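Local coordinates for 2,3,4,5-tetrahydropyridine-2,6-dicarboxylate N-succinyltransferase (Campylobacter jejuni, PDB 2RIJ), which probably catalyses the succinyl-CoA-dependent conversion of cyclic tetrahydrodipicolinate into acyclic N-succinyl-L-2-amino-6-oxopimelate, an early step of the succinylase route to lysine, at residues L145-K151 / M228-A234; S262-V267 / I279-L283. One frame throughout, in Å; residues are numbered along the deposited sequence. Where two conformers were deposited one is given.

Contact 1. Residues L145-K151 / M228-A234; sequences LYLLSTK and MGASLAA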
ATOM      1  N   LEU A 145       7.096 -45.338  21.607  1.00 20.38           N
ATOM      2  CA  LEU A 145       6.170 -44.950  20.532  1.00 20.88           C
ATOM      3  C   LEU A 145       4.767 -45.447  20.827  1.00 22.64           C
ATOM      4  O   LEU A 145       3.812 -44.727  20.602  1.00 20.27           O
ATOM      5  CB  LEU A 145       6.674 -45.437  19.187  1.00 22.57           C
ATOM      6  CG  LEU A 145       7.961 -44.756  18.660  1.00 25.09           C
ATOM      7  CD1 LEU A 145       8.450 -45.420  17.361  1.00 25.50           C
ATOM      8  CD2 LEU A 145       7.829 -43.203  18.501  1.00 20.99           C
ATOM      9  N   TYR A 146       4.656 -46.689  21.299  1.00 21.54           N
ATOM     10  CA  TYR A 146       3.401 -47.245  21.745  1.00 20.75           C
ATOM     11  C   TYR A 146       2.787 -46.489  22.877  1.00 18.85           C
ATOM     12  O   TYR A 146       1.580 -46.289  22.902  1.00 21.24           O
ATOM     13  CB  TYR A 146       3.545 -48.734  22.119  1.00 21.10           C
ATOM     14  CG  TYR A 146       3.279 -49.770  21.028  1.00 22.02           C
ATOM     15  CD1 TYR A 146       4.276 -50.205  20.161  1.00 20.45           C
ATOM     16  CD2 TYR A 146       2.002 -50.313  20.853  1.00 22.02           C
ATOM     17  CE1 TYR A 146       4.042 -51.195  19.182  1.00 24.13           C
ATOM     18  CE2 TYR A 146       1.760 -51.285  19.898  1.00 17.53           C
ATOM     19  CZ  TYR A 146       2.780 -51.741  19.062  1.00 21.00           C
ATOM     20  OH  TYR A 146       2.474 -52.734  18.158  1.00 21.44           O
ATOM     21  N   LEU A 147       3.588 -46.042  23.841  1.00 21.00           N
ATOM     22  CA  LEU A 147       3.039 -45.257  24.965  1.00 21.71           C
ATOM     23  C   LEU A 147       2.331 -43.986  24.466  1.00 21.60           C
ATOM     24  O   LEU A 147       1.229 -43.658  24.917  1.00 22.16           O
ATOM     25  CB  LEU A 147       4.122 -44.906  25.986  1.00 23.87           C
ATOM     26  CG  LEU A 147       4.590 -46.030  26.886  1.00 25.27           C
ATOM     27  CD1 LEU A 147       5.890 -45.599  27.676  1.00 20.43           C
ATOM     28  CD2 LEU A 147       3.453 -46.467  27.839  1.00 20.27           C
ATOM     29  N   LEU A 148       2.928 -43.353  23.452  1.00 19.86           N
ATOM     30  CA  LEU A 148       2.351 -42.165  22.779  1.00 20.58           C
ATOM     31  C   LEU A 148       1.116 -42.533  21.960  1.00 21.52           C
ATOM     32  O   LEU A 148       0.061 -41.966  22.182  1.00 20.83           O
ATOM     33  CB  LEU A 148       3.402 -41.451  21.932  1.00 20.98           C
ATOM     34  CG  LEU A 148       4.509 -40.702  22.696  1.00 20.92           C
ATOM     35  CD1 LEU A 148       5.736 -40.516  21.800  1.00 23.13           C
ATOM     36  CD2 LEU A 148       3.951 -39.391  23.267  1.00 18.87           C
ATOM     37  N   SER A 149       1.232 -43.487  21.040  1.00 22.65           N
ATOM     38  CA  SER A 149       0.118 -43.789  20.114  1.00 21.51           C
ATOM     39  C   SER A 149      -1.126 -44.440  20.753  1.00 24.21           C
ATOM     40  O   SER A 149      -2.230 -44.238  20.258  1.00 21.69           O
ATOM     41  CB  SER A 149       0.618 -44.562  18.911  1.00 22.81           C
ATOM     42  OG  SER A 149       1.503 -43.738  18.172  1.00 20.28           O
ATOM     43  N   THR A 150      -0.925 -45.155  21.872  1.00 22.80           N
ATOM     44  CA  THR A 150      -2.011 -45.713  22.674  1.00 21.91           C
ATOM     45  C   THR A 150      -2.566 -44.676  23.655  1.00 22.92           C
ATOM     46  O   THR A 150      -3.524 -44.947  24.340  1.00 21.89           O
ATOM     47  CB  THR A 150      -1.534 -46.949  23.507  1.00 23.82           C
ATOM     48  OG1 THR A 150      -0.564 -46.523  24.493  1.00 24.85           O
ATOM     49  CG2 THR A 150      -0.945 -48.082  22.598  1.00 22.83           C
ATOM     50  N   LYS A 151      -1.932 -43.502  23.739  1.00 22.79           N
ATOM     51  CA  LYS A 151      -2.303 -42.407  24.596  1.00 23.54           C
ATOM     52  C   LYS A 151      -2.204 -42.764  26.085  1.00 24.86           C
ATOM     53  O   LYS A 151      -2.898 -42.175  26.893  1.00 24.93           O
ATOM     54  CB  LYS A 151      -3.684 -41.846  24.221  1.00 23.57           C
ATOM     55  CG  LYS A 151      -3.768 -41.386  22.777  1.00 26.12           C
ATOM     56  CD  LYS A 151      -5.070 -40.614  22.435  1.00 25.03           C
ATOM     57  CE  LYS A 151      -6.269 -41.500  22.309  1.00 28.07           C
ATOM     58  NZ  LYS A 151      -6.280 -42.345  21.148  1.00 19.76           N
HETATM   59  N   MSE A 228       3.834 -43.957  13.041  1.00 20.79           N
HETATM   60  CA  MSE A 228       3.880 -44.523  14.396  1.00 20.24           C
HETATM   61  C   MSE A 228       4.495 -43.522  15.404  1.00 20.08           C
HETATM   62  O   MSE A 228       5.455 -42.829  15.091  1.00 20.09           O
HETATM   63  CB  MSE A 228       4.623 -45.870  14.369  1.00 23.02           C
HETATM   64  CG  MSE A 228       4.643 -46.623  15.696  1.00 21.57           C
HETATM   65 SE   MSE A 228       2.852 -46.883  16.405  0.75 26.79          SE
HETATM   66  CE  MSE A 228       3.416 -47.929  17.986  1.00 20.96           C
ATOM     67  N   GLY A 229       3.897 -43.430  16.596  1.00 20.75           N
ATOM     68  CA  GLY A 229       4.185 -42.383  17.549  1.00 22.92           C
ATOM     69  C   GLY A 229       3.248 -41.160  17.528  1.00 18.10           C
ATOM     70  O   GLY A 229       3.361 -40.321  18.394  1.00 21.09           O
ATOM     71  N   ALA A 230       2.402 -41.028  16.497  1.00 19.18           N
ATOM     72  CA  ALA A 230       1.357 -40.034  16.454  1.00 19.73           C
ATOM     73  C   ALA A 230       0.326 -40.356  17.547  1.00 20.53           C
ATOM     74  O   ALA A 230       0.128 -41.520  17.934  1.00 20.88           O
ATOM     75  CB  ALA A 230       0.690 -39.965  15.024  1.00 17.01           C
ATOM     76  N   SER A 231      -0.335 -39.313  18.027  1.00 20.42           N
ATOM     77  CA  SER A 231      -1.374 -39.430  19.039  1.00 18.84           C
ATOM     78  C   SER A 231      -2.645 -38.728  18.559  1.00 21.44           C
ATOM     79  O   SER A 231      -2.671 -37.510  18.413  1.00 24.95           O
ATOM     80  CB  SER A 231      -0.874 -38.845  20.348  1.00 22.54           C
ATOM     81  OG  SER A 231      -1.846 -38.959  21.357  1.00 23.80           O
ATOM     82  N   LEU A 232      -3.668 -39.508  18.264  1.00 22.06           N
ATOM     83  CA  LEU A 232      -4.937 -38.993  17.768  1.00 22.78           C
ATOM     84  C   LEU A 232      -6.048 -39.189  18.801  1.00 22.05           C
ATOM     85  O   LEU A 232      -6.400 -40.317  19.126  1.00 22.31           O
ATOM     86  CB  LEU A 232      -5.286 -39.703  16.474  1.00 23.58           C
ATOM     87  CG  LEU A 232      -4.210 -39.759  15.365  1.00 24.77           C
ATOM     88  CD1 LEU A 232      -4.854 -40.441  14.131  1.00 25.78           C
ATOM     89  CD2 LEU A 232      -3.623 -38.345  15.032  1.00 23.44           C
ATOM     90  N   ALA A 233      -6.598 -38.094  19.313  1.00 19.75           N
ATOM     91  CA  ALA A 233      -7.729 -38.160  20.245  1.00 21.25           C
ATOM     92  C   ALA A 233      -8.916 -38.768  19.535  1.00 22.58           C
ATOM     93  O   ALA A 233      -9.074 -38.606  18.311  1.00 20.71           O
ATOM     94  CB  ALA A 233      -8.075 -36.773  20.832  1.00 16.97           C
ATOM     95  N   ALA A 234      -9.720 -39.498  20.297  1.00 22.23           N
ATOM     96  CA  ALA A 234     -10.946 -40.156  19.797  1.00 22.64           C
ATOM     97  C   ALA A 234     -11.797 -39.138  19.036  1.00 23.83           C
ATOM     98  O   ALA A 234     -12.002 -38.004  19.488  1.00 23.56           O
ATOM     99  CB  ALA A 234     -11.753 -40.825  20.980  1.00 22.91           C
TER
HETATM  100  O   HOH W   1      -0.259 -39.477  23.430  1.00 20.74           O
HETATM  101  O   HOH W   2      -3.769 -42.357  19.083  1.00 19.56           O
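One face of the Tyr146 ring carries the methyl end of Met228, a selenomethionine, in a Met-aromatic contact. Met228 CE lies 3.5 Å from the ring centroid, shifted toward CD1 and CE1, and makes a CH-pi contact. SE stands farther off above the ring. The chain bends at chi2 (54°), which folds SE back toward Ser149. The ring also meets Phe48 edge-to-face and His211 with the planes at about 85°, and its OH is hydrogen-bonded to His211. The contact docks the end of helix 138-149 on the loop between strands 219-220 and 237-238, in the first coil of the left-handed beta-helix of this hexapeptide-repeat family. With OG beside the backbone N (chi1 -65°), Ser149 reaches the loop and donates from OG to Ala230 O at 2.6 Å. The same OG receives a weak bond from Gly229 N. Gly229, with positive phi, brings its CA within 3.9 Å of Leu145 CD2. Lys151 closes the helix in a Schellman motif. One water bridges Leu148 O and Ser231 OG. The Lys151 chain runs past Ser231 OG, bends at chi3 and chi4, and also forms a salt bridge with Glu215. Its NZ donates to Leu232 O at 2.9 Å, tilted 33° from the carbonyl plane.

Contact 2. Residues S262-V267 / I279-L283; sequences SSSAIV and ILGVL
Ile279 meets the 262-267 segment through both its backbone and its side chain. Ile279 O accepts from Ser262 N at 3.1 Å, in a nearly straight bond (165° at the hydrogen). A water also donates to this oxygen and is hydrogen-bonded to Ser262 OG. The first torsion of Ile279 (chi1 -54°) puts CG1 beside the backbone N and CG2 anti to it. Ile279 CD1 then touches Val267 CG2 at 3.6 Å, and Ile279 CG2 packs on Ala265 CB at 4.0 Å. At Leu280 the backbone makes the contact. Its buried O lies 3.6 Å from Ala265 CB and has no polar partner. Gly281 follows, pressed against the type II turn from Ser262 to Ala265. Its CA makes a CH...O contact with Ser263 O at 3.3 Å. Val282 ends the contact, with CG2 alongside Ser264 CB at 3.8 Å. The arrangement is two successive coils of a left-handed parallel beta-helix, stacked at a corner. Strand 278-279 lies next to 260-261 in one parallel sheet. Strand 266-267 belongs to another, between 250-251 and 292-293. On the side of the preceding coil, Ser264, Ala265 and Val267 bond to the backbone of Asn248 and Gly250.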
ATOM      1  N   SER A 262       3.489 -31.293  12.162  1.00 20.73           N
ATOM      2  CA  SER A 262       4.904 -31.671  12.412  1.00 21.63           C
ATOM      3  C   SER A 262       5.129 -32.210  13.808  1.00 20.11           C
ATOM      4  O   SER A 262       4.359 -31.981  14.740  1.00 20.71           O
ATOM      5  CB  SER A 262       5.839 -30.450  12.224  1.00 24.52           C
ATOM      6  OG  SER A 262       5.816 -29.975  10.881  1.00 30.84           O
ATOM      7  N   SER A 263       6.223 -32.944  13.969  1.00 20.47           N
ATOM      8  CA  SER A 263       6.594 -33.483  15.272  0.50 21.59           C
ATOM      9  C   SER A 263       6.657 -32.372  16.296  1.00 21.76           C
ATOM     10  O   SER A 263       7.145 -31.276  16.006  1.00 24.44           O
ATOM     11  CB  SER A 263       7.948 -34.218  15.175  0.50 23.27           C
ATOM     12  OG  SER A 263       7.757 -35.508  14.643  0.50 18.51           O
ATOM     13  N   SER A 264       6.135 -32.660  17.495  1.00 24.23           N
ATOM     14  CA  SER A 264       6.013 -31.773  18.630  1.00 25.19           C
ATOM     15  C   SER A 264       4.788 -30.864  18.593  1.00 25.39           C
ATOM     16  O   SER A 264       4.498 -30.256  19.585  1.00 24.85           O
ATOM     17  CB  SER A 264       7.269 -30.937  18.894  1.00 27.52           C
ATOM     18  OG  SER A 264       8.279 -31.794  19.304  1.00 29.67           O
ATOM     19  N   ALA A 265       4.074 -30.826  17.480  1.00 22.41           N
ATOM     20  CA  ALA A 265       2.876 -29.955  17.358  1.00 21.81           C
ATOM     21  C   ALA A 265       1.670 -30.686  17.916  1.00 21.60           C
ATOM     22  O   ALA A 265       1.510 -31.916  17.698  1.00 20.97           O
ATOM     23  CB  ALA A 265       2.652 -29.521  15.901  1.00 20.24           C
ATOM     24  N   ILE A 266       0.842 -29.937  18.645  1.00 21.03           N
ATOM     25  CA  ILE A 266      -0.379 -30.415  19.268  1.00 25.20           C
ATOM     26  C   ILE A 266      -1.519 -29.506  18.876  1.00 22.97           C
ATOM     27  O   ILE A 266      -1.387 -28.272  18.922  1.00 23.00           O
ATOM     28  CB  ILE A 266      -0.293 -30.451  20.832  1.00 25.97           C
ATOM     29  CG1 ILE A 266       0.850 -31.379  21.301  1.00 28.65           C
ATOM     30  CG2 ILE A 266      -1.607 -30.948  21.424  1.00 30.12           C
ATOM     31  CD1 ILE A 266       1.172 -31.262  22.816  1.00 28.69           C
ATOM     32  N   VAL A 267      -2.618 -30.129  18.458  1.00 22.66           N
ATOM     33  CA  VAL A 267      -3.826 -29.437  18.010  1.00 22.47           C
ATOM     34  C   VAL A 267      -4.975 -29.777  18.976  1.00 21.42           C
ATOM     35  O   VAL A 267      -5.263 -30.931  19.219  1.00 19.07           O
ATOM     36  CB  VAL A 267      -4.157 -29.807  16.553  1.00 23.24           C
ATOM     37  CG1 VAL A 267      -5.428 -29.124  16.056  1.00 18.65           C
ATOM     38  CG2 VAL A 267      -2.944 -29.492  15.629  1.00 24.06           C
ATOM     39  N   ILE A 279       1.173 -26.971   9.929  1.00 21.69           N
ATOM     40  CA  ILE A 279       1.475 -26.585  11.292  1.00 22.82           C
ATOM     41  C   ILE A 279       2.912 -27.014  11.599  1.00 24.91           C
ATOM     42  O   ILE A 279       3.207 -28.204  11.656  1.00 25.37           O
ATOM     43  CB  ILE A 279       0.508 -27.178  12.330  1.00 24.25           C
ATOM     44  CG1 ILE A 279      -0.934 -26.836  11.970  1.00 26.79           C
ATOM     45  CG2 ILE A 279       0.838 -26.674  13.744  1.00 24.25           C
ATOM     46  CD1 ILE A 279      -1.974 -27.601  12.781  1.00 26.21           C
ATOM     47  N   LEU A 280       3.792 -26.044  11.824  1.00 22.22           N
ATOM     48  CA  LEU A 280       5.187 -26.350  12.127  1.00 24.18           C
ATOM     49  C   LEU A 280       5.292 -26.846  13.578  1.00 23.77           C
ATOM     50  O   LEU A 280       4.329 -26.712  14.387  1.00 26.15           O
ATOM     51  CB  LEU A 280       6.040 -25.099  11.826  1.00 25.44           C
ATOM     52  CG  LEU A 280       5.944 -24.501  10.409  1.00 28.20           C
ATOM     53  CD1 LEU A 280       6.977 -23.332  10.349  1.00 32.99           C
ATOM     54  CD2 LEU A 280       6.151 -25.520   9.312  1.00 30.21           C
ATOM     55  N   GLY A 281       6.418 -27.461  13.951  1.00 27.35           N
ATOM     56  CA  GLY A 281       6.448 -28.133  15.259  1.00 25.70           C
ATOM     57  C   GLY A 281       7.155 -27.477  16.392  1.00 31.31           C
ATOM     58  O   GLY A 281       6.722 -27.552  17.546  1.00 27.24           O
ATOM     59  N   VAL A 282       8.308 -26.910  16.074  1.00 32.28           N
ATOM     60  CA  VAL A 282       9.211 -26.364  17.075  1.00 33.97           C
ATOM     61  C   VAL A 282       9.611 -24.951  16.635  1.00 32.83           C
ATOM     62  O   VAL A 282      10.000 -24.737  15.462  1.00 36.71           O
ATOM     63  CB  VAL A 282      10.467 -27.261  17.256  1.00 32.38           C
ATOM     64  CG1 VAL A 282      11.347 -26.729  18.398  1.00 36.73           C
ATOM     65  CG2 VAL A 282      10.048 -28.684  17.549  1.00 37.72           C
ATOM     66  N   LEU A 283       9.499 -24.007  17.562  1.00 31.21           N
ATOM     67  CA  LEU A 283       9.906 -22.641  17.326  1.00 31.74           C
ATOM     68  C   LEU A 283      11.425 -22.572  17.140  1.00 34.87           C
ATOM     69  O   LEU A 283      12.156 -23.397  17.674  1.00 32.29           O
ATOM     70  CB  LEU A 283       9.485 -21.748  18.486  1.00 32.97           C
ATOM     71  CG  LEU A 283       7.988 -21.461  18.585  1.00 34.48           C
ATOM     72  CD1 LEU A 283       7.730 -20.749  19.908  1.00 31.95           C
ATOM     73  CD2 LEU A 283       7.567 -20.633  17.333  1.00 27.02           C
TER
HETATM   74  O   HOH W   3       3.945 -29.702   9.150  1.00 29.64           O

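From the N terminus, the chain first passes through the antiparallel sheet and helices that precede helix 138-149. Contact 1 then closes a long loop: 76 residues separate 145-151 from 228-234, and the second segment returns to the end of that helix. It ties the N-terminal part to the first coil of the beta-helix. Contact 2 opens only after contact 1 has closed, so the two are in series and neither nest nor cross. Only 11 residues lie between its segments, and corresponding positions are about one coil apart. The centres are 15 Å apart and the contacts do not touch. Between them runs the coil of 244-251, whose Asn248 also bonds to the backbone of Gly229.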